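PDB 3PRL: NADP-dependent glyceraldehyde-3-phosphate dehydrogenase from Bacillus halodurans, which probably catalyses the irreversible, NADP-dependent oxidation of glyceraldehyde 3-phosphate to 3-phosphoglycerate without phosphorylation. Local coordinates for residues N163-L168 against S192-K197. Residues are numbered along the deposited sequence; the frame is centred on the assembly and turned at random.
Sequences NYPVNL and SLSGIK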
loop_
_atom_site.group_PDB
_atom_site.type_symbol
_atom_site.label_atom_id
_atom_site.label_comp_id
_atom_site.label_asym_id
_atom_site.label_seq_id
_atom_site.Cartn_x
_atom_site.Cartn_y
_atom_site.Cartn_z
ATOM N N ASN D 163 3.706 -1.257 -34.932
ATOM C CA ASN D 163 4.523 -2.004 -33.979
ATOM C C ASN D 163 3.815 -3.251 -33.446
ATOM O O ASN D 163 4.198 -4.394 -33.716
ATOM C CB ASN D 163 4.730 -1.035 -32.773
ATOM C CG ASN D 163 6.180 -0.864 -32.339
ATOM O OD1 ASN D 163 6.442 -0.217 -31.310
ATOM N ND2 ASN D 163 7.122 -1.372 -33.111
ATOM N N TYR D 164 2.784 -2.991 -32.653
ATOM C CA TYR D 164 2.038 -4.001 -31.921
ATOM C C TYR D 164 0.586 -3.545 -31.982
ATOM O O TYR D 164 0.126 -2.829 -31.117
ATOM C CB TYR D 164 2.512 -4.070 -30.463
ATOM C CG TYR D 164 3.943 -4.531 -30.253
ATOM C CD1 TYR D 164 4.223 -5.846 -29.882
ATOM C CD2 TYR D 164 5.019 -3.646 -30.393
ATOM C CE1 TYR D 164 5.541 -6.279 -29.686
ATOM C CE2 TYR D 164 6.346 -4.060 -30.190
ATOM C CZ TYR D 164 6.594 -5.390 -29.837
ATOM O OH TYR D 164 7.891 -5.826 -29.637
ATOM N N PRO D 165 -0.136 -3.945 -33.030
ATOM C CA PRO D 165 -1.454 -3.373 -33.291
ATOM C C PRO D 165 -2.618 -4.071 -32.547
ATOM O O PRO D 165 -3.767 -3.654 -32.675
ATOM C CB PRO D 165 -1.581 -3.532 -34.798
ATOM C CG PRO D 165 -0.827 -4.789 -35.092
ATOM C CD PRO D 165 0.285 -4.882 -34.096
ATOM N N VAL D 166 -2.320 -5.125 -31.799
ATOM C CA VAL D 166 -3.301 -5.740 -30.920
ATOM C C VAL D 166 -2.804 -5.475 -29.499
ATOM O O VAL D 166 -3.492 -4.846 -28.694
ATOM C CB VAL D 166 -3.521 -7.264 -31.284
ATOM C CG1 VAL D 166 -4.417 -7.959 -30.302
ATOM C CG2 VAL D 166 -4.155 -7.368 -32.660
ATOM N N ASN D 167 -1.565 -5.873 -29.233
ATOM C CA ASN D 167 -0.936 -5.696 -27.918
ATOM C C ASN D 167 -0.937 -4.266 -27.360
ATOM O O ASN D 167 -1.392 -4.040 -26.236
ATOM C CB ASN D 167 0.491 -6.253 -27.961
ATOM C CG ASN D 167 1.065 -6.488 -26.591
ATOM O OD1 ASN D 167 1.437 -5.541 -25.892
ATOM N ND2 ASN D 167 1.142 -7.756 -26.190
ATOM N N LEU D 168 -0.432 -3.306 -28.141
ATOM C CA LEU D 168 -0.299 -1.924 -27.684
ATOM C C LEU D 168 -1.613 -1.154 -27.806
ATOM O O LEU D 168 -1.763 -0.069 -27.233
ATOM C CB LEU D 168 0.844 -1.209 -28.427
ATOM C CG LEU D 168 2.262 -1.776 -28.257
ATOM C CD1 LEU D 168 3.258 -0.877 -28.939
ATOM C CD2 LEU D 168 2.615 -1.961 -26.798
ATOM N N SER D 192 -4.638 -1.034 -38.649
ATOM C CA SER D 192 -6.065 -0.832 -38.443
ATOM C C SER D 192 -6.936 -2.091 -38.644
ATOM O O SER D 192 -7.935 -2.256 -37.936
ATOM C CB SER D 192 -6.564 0.309 -39.322
ATOM O OG SER D 192 -5.993 1.539 -38.900
ATOM N N LEU D 193 -6.589 -2.969 -39.591
ATOM C CA LEU D 193 -7.377 -4.210 -39.751
ATOM C C LEU D 193 -7.265 -5.149 -38.549
ATOM O O LEU D 193 -8.279 -5.715 -38.101
ATOM C CB LEU D 193 -7.026 -4.991 -41.022
ATOM C CG LEU D 193 -6.965 -4.347 -42.407
ATOM C CD1 LEU D 193 -6.309 -5.338 -43.348
ATOM C CD2 LEU D 193 -8.351 -3.930 -42.926
ATOM N N SER D 194 -6.038 -5.337 -38.056
ATOM C CA SER D 194 -5.800 -6.172 -36.879
ATOM C C SER D 194 -6.491 -5.587 -35.648
ATOM O O SER D 194 -7.165 -6.304 -34.924
ATOM C CB SER D 194 -4.306 -6.391 -36.622
ATOM O OG SER D 194 -3.686 -7.091 -37.695
ATOM N N GLY D 195 -6.336 -4.284 -35.422
ATOM C CA GLY D 195 -7.081 -3.604 -34.357
ATOM C C GLY D 195 -8.602 -3.687 -34.503
ATOM O O GLY D 195 -9.309 -3.765 -33.498
ATOM N N ILE D 196 -9.126 -3.664 -35.731
ATOM C CA ILE D 196 -10.578 -3.781 -35.900
ATOM C C ILE D 196 -11.021 -5.180 -35.464
ATOM O O ILE D 196 -11.943 -5.314 -34.653
ATOM C CB ILE D 196 -11.086 -3.374 -37.318
ATOM C CG1 ILE D 196 -10.857 -1.869 -37.583
ATOM C CG2 ILE D 196 -12.561 -3.644 -37.458
ATOM C CD1 ILE D 196 -10.948 -1.488 -39.092
ATOM N N LYS D 197 -10.324 -6.208 -35.954
ATOM C CA LYS D 197 -10.570 -7.595 -35.539
ATOM C C LYS D 197 -10.445 -7.770 -34.031
ATOM O O LYS D 197 -11.217 -8.503 -33.432
ATOM C CB LYS D 197 -9.642 -8.592 -36.258
ATOM C CG LYS D 197 -10.032 -8.907 -37.690
ATOM C CD LYS D 197 -11.311 -9.725 -37.757
ATOM C CE LYS D 197 -11.828 -9.856 -39.176
ATOM N NZ LYS D 197 -13.228 -10.344 -39.168
#
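Ser194 CB packs against Pro165 and Val166 together, 4.1 Å from Pro165 CG and likewise 4.1 Å from Val166 CG2. The proline meets it with the outer corner of its ring, the CG of a C-gamma endo pucker, and the valine with a single methyl. Val166 CG1 lies opposite the backbone N (chi1 174°), which leaves CG2 beside that N and directed at the helix; this methyl also rests 3.9 Å from Ser194 O. Ser194 turns its hydroxyl away from its own carbonyl carbon (chi1 -63°), and OG hydrogen-bonds Glu98 OE1, so toward the loop the serine offers mainly its methylene. Glu98 also takes Leu193 N through OE2, holding the first turn of helix 192-204 from two points. One residue on, Pro165 O rests 3.7 Å from Gly195 CA, a backbone-to-backbone contact where the segments run closest, Val166 and Gly195 being 5.5 Å apart between CA atoms. No hydrogen bond joins the segments; Glu109 OE2 instead accepts from Val166 N and from Asn167 N, where helix 167-178 begins. Such packing of the loop between strand 144-159 and helix 167-178 against helix 192-204, which follows strand 182-186, belongs to the Rossmann-like cofactor domain of aldehyde dehydrogenases, here beside the NADP-binding residues Ser160 and Phe162.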